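Local atomic coordinates of 4-aminobutyrate transaminase (Acinetobacter baumannii, PDB entry 6WOP), a protein that probably catalyses the pyridoxal-phosphate-dependent transfer of the amino group of 4-aminobutyrate to 2-oxoglutarate, as a class-III aminotransferase. Residues K269-I277 against G301-V312. Residues are numbered along the deposited sequence; the frame is centred on the assembly and turned at random.
Sequences KSLGGGFPI and GSPIAVAAAHAV
Phe275 and Ile277 pack on Ile304, Ala305, Val306 and Ala308 in a buried, largely apolar contact between a glycine-rich loop and the first ten residues of helix 303-318. The loop links neighbouring antiparallel strands 264-267 and 278-283 in the seven-stranded central sheet of the large, cofactor-binding domain of this fold-type I enzyme. Small helix side chains let the loop backbone come close: the CA atoms of Gly272 and Ala309 are 4.6 Å apart. With CG anti to its carbonyl carbon (chi1 -65°), Phe275 reaches obliquely between Ile304 and Ala308, CD1 3.6 Å from Ala308 CB and CD2 3.7 Å from Ile304 CG2, while Gly272 O lies in the ring plane at its edge. Ile277 presses CB and CG2 on Ala305 CB, with CB a tight 3.5 Å away, and its extended CG1 branch (chi1 -179°) carries CD1 on to Val306 CG2. At the far end, Val312 CG2 lies against the bare backbone of Gly273 (phi 55°), 3.6 Å from its N. Leu271 O receives a CA-H...O contact from Ala309 CA at 3.2 Å. No direct hydrogen bond joins the segments; two waters bridge Pro276 O to Ser302, one taking its N-H, the other at OG, which weakly caps the helix at Ala305 N. Thr75 of the second subunit bonds Gly274 O, placing the loop at the subunit interface. Close fit and water bridges thus hold loop to helix, leaving buried Leu271 O without a conventional hydrogen-bond donor.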
ATOM      1  N   LYS A 269      15.995   5.319 -24.568  1.00 15.07           N
ATOM      2  CA  LYS A 269      15.660   5.192 -25.981  1.00 15.52           C
ATOM      3  C   LYS A 269      16.785   5.748 -26.856  1.00 14.46           C
ATOM      4  O   LYS A 269      17.824   5.102 -26.995  1.00 16.31           O
ATOM      5  CB  LYS A 269      14.304   5.857 -26.259  1.00 17.02           C
ATOM      6  CG  LYS A 269      13.099   4.995 -25.689  1.00 15.43           C
ATOM      7  CD  LYS A 269      11.782   5.604 -26.093  1.00 19.49           C
ATOM      8  CE  LYS A 269      10.584   4.794 -25.560  1.00 25.13           C
ATOM      9  NZ  LYS A 269       9.997   4.026 -26.615  1.00 28.16           N
ATOM     10  N   SER A 270      16.606   6.939 -27.445  1.00 13.82           N
ATOM     11  CA  SER A 270      17.605   7.300 -28.442  1.00 15.79           C
ATOM     12  C   SER A 270      18.944   7.705 -27.826  1.00 16.77           C
ATOM     13  O   SER A 270      19.934   7.786 -28.566  1.00 18.92           O
ATOM     14  CB  SER A 270      17.062   8.405 -29.345  1.00 17.99           C
ATOM     15  OG  SER A 270      16.332   7.847 -30.432  1.00 19.97           O
ATOM     16  N   LEU A 271      19.029   7.863 -26.487  1.00 16.04           N
ATOM     17  CA  LEU A 271      20.318   7.981 -25.792  1.00 15.65           C
ATOM     18  C   LEU A 271      21.292   6.945 -26.361  1.00 16.39           C
ATOM     19  O   LEU A 271      22.450   7.256 -26.622  1.00 16.29           O
ATOM     20  CB  LEU A 271      20.140   7.738 -24.278  1.00 16.13           C
ATOM     21  CG  LEU A 271      21.430   7.593 -23.476  1.00 15.42           C
ATOM     22  CD1 LEU A 271      22.279   8.878 -23.431  1.00 17.91           C
ATOM     23  CD2 LEU A 271      21.079   7.159 -21.946  1.00 14.83           C
ATOM     24  N   GLY A 272      20.839   5.720 -26.556  1.00 14.83           N
ATOM     25  CA  GLY A 272      21.716   4.598 -26.874  1.00 13.01           C
ATOM     26  C   GLY A 272      21.732   4.256 -28.359  1.00 15.41           C
ATOM     27  O   GLY A 272      22.458   3.322 -28.770  1.00 14.76           O
ATOM     28  N   GLY A 273      20.933   4.963 -29.154  1.00 14.55           N
ATOM     29  CA  GLY A 273      20.932   4.735 -30.626  1.00 15.83           C
ATOM     30  C   GLY A 273      20.684   3.299 -31.054  1.00 15.88           C
ATOM     31  O   GLY A 273      21.152   2.881 -32.129  1.00 18.08           O
ATOM     32  N   GLY A 274      19.898   2.556 -30.302  1.00 15.40           N
ATOM     33  CA  GLY A 274      19.658   1.171 -30.630  1.00 16.31           C
ATOM     34  C   GLY A 274      20.315   0.152 -29.692  1.00 15.83           C
ATOM     35  O   GLY A 274      20.324  -1.056 -30.036  1.00 17.76           O
ATOM     36  N   PHE A 275      20.860   0.592 -28.539  1.00 13.21           N
ATOM     37  CA  PHE A 275      21.437  -0.347 -27.566  1.00 15.47           C
ATOM     38  C   PHE A 275      20.912  -0.026 -26.166  1.00 14.54           C
ATOM     39  O   PHE A 275      20.708   1.151 -25.858  1.00 17.41           O
ATOM     40  CB  PHE A 275      22.962  -0.230 -27.547  1.00 15.36           C
ATOM     41  CG  PHE A 275      23.612  -0.644 -28.864  1.00 15.10           C
ATOM     42  CD1 PHE A 275      23.754   0.250 -29.896  1.00 13.63           C
ATOM     43  CD2 PHE A 275      24.042  -1.955 -29.036  1.00 16.14           C
ATOM     44  CE1 PHE A 275      24.290  -0.142 -31.152  1.00 13.91           C
ATOM     45  CE2 PHE A 275      24.613  -2.367 -30.300  1.00 14.19           C
ATOM     46  CZ  PHE A 275      24.722  -1.447 -31.335  1.00 15.55           C
ATOM     47  N   PRO A 276      20.765  -1.018 -25.282  1.00 17.35           N
ATOM     48  CA  PRO A 276      20.039  -0.754 -24.006  1.00 14.01           C
ATOM     49  C   PRO A 276      20.876   0.073 -23.044  1.00 15.98           C
ATOM     50  O   PRO A 276      21.920  -0.384 -22.536  1.00 14.57           O
ATOM     51  CB  PRO A 276      19.752  -2.152 -23.448  1.00 13.70           C
ATOM     52  CG  PRO A 276      19.665  -3.029 -24.677  1.00 17.02           C
ATOM     53  CD  PRO A 276      20.773  -2.459 -25.599  1.00 16.66           C
ATOM     54  N   ILE A 277      20.366   1.276 -22.745  1.00 17.40           N
ATOM     55  CA  ILE A 277      20.913   2.126 -21.694  1.00 15.20           C
ATOM     56  C   ILE A 277      19.866   3.181 -21.377  1.00 14.69           C
ATOM     57  O   ILE A 277      19.070   3.559 -22.244  1.00 13.11           O
ATOM     58  CB  ILE A 277      22.242   2.783 -22.161  1.00 15.67           C
ATOM     59  CG1 ILE A 277      22.858   3.677 -21.072  1.00 17.00           C
ATOM     60  CG2 ILE A 277      22.023   3.624 -23.445  1.00 16.15           C
ATOM     61  CD1 ILE A 277      24.381   4.090 -21.323  1.00 13.15           C
ATOM     62  N   GLY A 301      24.456   1.080 -17.431  1.00 17.16           N
ATOM     63  CA  GLY A 301      25.576   1.768 -18.081  1.00 14.58           C
ATOM     64  C   GLY A 301      26.441   0.795 -18.853  1.00 16.07           C
ATOM     65  O   GLY A 301      27.665   0.818 -18.745  1.00 18.02           O
ATOM     66  N   SER A 302      25.801  -0.071 -19.637  1.00 17.08           N
ATOM     67  CA  SER A 302      26.537  -1.121 -20.320  1.00 16.86           C
ATOM     68  C   SER A 302      27.654  -0.509 -21.179  1.00 19.74           C
ATOM     69  O   SER A 302      27.408   0.459 -21.905  1.00 18.04           O
ATOM     70  CB  SER A 302      25.530  -1.899 -21.154  1.00 18.33           C
ATOM     71  OG  SER A 302      26.136  -2.376 -22.351  1.00 20.77           O
ATOM     72  N   PRO A 303      28.882  -1.046 -21.090  1.00 19.63           N
ATOM     73  CA  PRO A 303      30.004  -0.494 -21.883  1.00 17.64           C
ATOM     74  C   PRO A 303      29.677  -0.327 -23.363  1.00 16.70           C
ATOM     75  O   PRO A 303      30.116   0.658 -23.984  1.00 16.95           O
ATOM     76  CB  PRO A 303      31.114  -1.559 -21.689  1.00 19.72           C
ATOM     77  CG  PRO A 303      30.819  -2.137 -20.315  1.00 21.28           C
ATOM     78  CD  PRO A 303      29.271  -2.177 -20.220  1.00 23.22           C
ATOM     79  N   ILE A 304      29.001  -1.340 -23.934  1.00 16.66           N
ATOM     80  CA  ILE A 304      28.548  -1.324 -25.337  1.00 18.67           C
ATOM     81  C   ILE A 304      27.651  -0.118 -25.590  1.00 17.47           C
ATOM     82  O   ILE A 304      27.857   0.658 -26.529  1.00 15.40           O
ATOM     83  CB  ILE A 304      27.796  -2.643 -25.634  1.00 21.40           C
ATOM     84  CG1 ILE A 304      28.727  -3.837 -25.453  1.00 22.20           C
ATOM     85  CG2 ILE A 304      27.066  -2.694 -27.010  1.00 19.11           C
ATOM     86  CD1 ILE A 304      29.842  -3.817 -26.417  1.00 19.63           C
ATOM     87  N   ALA A 305      26.618   0.043 -24.753  1.00 14.59           N
ATOM     88  CA  ALA A 305      25.651   1.119 -24.934  1.00 21.56           C
ATOM     89  C   ALA A 305      26.241   2.468 -24.605  1.00 18.97           C
ATOM     90  O   ALA A 305      25.805   3.478 -25.169  1.00 16.26           O
ATOM     91  CB  ALA A 305      24.400   0.879 -24.066  1.00 17.78           C
ATOM     92  N   VAL A 306      27.195   2.521 -23.678  1.00 14.43           N
ATOM     93  CA  VAL A 306      27.864   3.775 -23.370  1.00 14.77           C
ATOM     94  C   VAL A 306      28.685   4.224 -24.592  1.00 17.74           C
ATOM     95  O   VAL A 306      28.685   5.395 -24.984  1.00 14.75           O
ATOM     96  CB  VAL A 306      28.741   3.585 -22.129  1.00 16.12           C
ATOM     97  CG1 VAL A 306      29.778   4.717 -22.033  1.00 16.62           C
ATOM     98  CG2 VAL A 306      27.840   3.538 -20.830  1.00 16.31           C
ATOM     99  N   ALA A 307      29.334   3.280 -25.253  1.00 17.38           N
ATOM    100  CA  ALA A 307      30.086   3.668 -26.451  1.00 19.07           C
ATOM    101  C   ALA A 307      29.148   4.199 -27.509  1.00 18.12           C
ATOM    102  O   ALA A 307      29.478   5.162 -28.234  1.00 20.01           O
ATOM    103  CB  ALA A 307      30.889   2.468 -27.000  1.00 18.10           C
ATOM    104  N   ALA A 308      28.001   3.555 -27.642  1.00 15.99           N
ATOM    105  CA  ALA A 308      27.016   3.943 -28.646  1.00 17.78           C
ATOM    106  C   ALA A 308      26.487   5.330 -28.334  1.00 16.02           C
ATOM    107  O   ALA A 308      26.369   6.162 -29.236  1.00 17.89           O
ATOM    108  CB  ALA A 308      25.849   2.937 -28.701  1.00 18.22           C
ATOM    109  N   ALA A 309      26.227   5.605 -27.060  1.00 15.33           N
ATOM    110  CA  ALA A 309      25.644   6.894 -26.664  1.00 14.01           C
ATOM    111  C   ALA A 309      26.639   8.021 -26.901  1.00 16.09           C
ATOM    112  O   ALA A 309      26.242   9.153 -27.214  1.00 18.29           O
ATOM    113  CB  ALA A 309      25.192   6.838 -25.173  1.00 13.24           C
ATOM    114  N   HIS A 310      27.933   7.775 -26.677  1.00 16.40           N
ATOM    115  CA  HIS A 310      28.899   8.825 -27.018  1.00 17.91           C
ATOM    116  C   HIS A 310      28.799   9.166 -28.499  1.00 15.80           C
ATOM    117  O   HIS A 310      28.966  10.327 -28.886  1.00 17.71           O
ATOM    118  CB  HIS A 310      30.346   8.391 -26.707  1.00 16.67           C
ATOM    119  CG  HIS A 310      30.736   8.584 -25.280  1.00 17.36           C
ATOM    120  ND1 HIS A 310      31.015   9.823 -24.737  1.00 20.82           N
ATOM    121  CD2 HIS A 310      30.906   7.681 -24.284  1.00 18.30           C
ATOM    122  CE1 HIS A 310      31.335   9.681 -23.457  1.00 23.30           C
ATOM    123  NE2 HIS A 310      31.288   8.388 -23.160  1.00 18.48           N
ATOM    124  N   ALA A 311      28.607   8.139 -29.345  1.00 17.77           N
ATOM    125  CA  ALA A 311      28.576   8.410 -30.771  1.00 19.69           C
ATOM    126  C   ALA A 311      27.245   9.026 -31.165  1.00 21.69           C
ATOM    127  O   ALA A 311      27.180   9.784 -32.147  1.00 19.35           O
ATOM    128  CB  ALA A 311      28.835   7.142 -31.585  1.00 20.64           C
ATOM    129  N   VAL A 312      26.182   8.738 -30.412  1.00 16.12           N
ATOM    130  CA  VAL A 312      24.900   9.411 -30.682  1.00 18.48           C
ATOM    131  C   VAL A 312      25.031  10.921 -30.464  1.00 18.69           C
ATOM    132  O   VAL A 312      24.586  11.750 -31.280  1.00 21.15           O
ATOM    133  CB  VAL A 312      23.797   8.836 -29.767  1.00 17.42           C
ATOM    134  CG1 VAL A 312      22.575   9.811 -29.745  1.00 17.13           C
ATOM    135  CG2 VAL A 312      23.397   7.428 -30.205  1.00 15.11           C
TER
HETATM  136  O   HOH W   1      22.982  -0.097 -19.879  1.00 17.75           O
HETATM  137  O   HOH W   2      23.745  -2.457 -23.894  1.00 31.56           O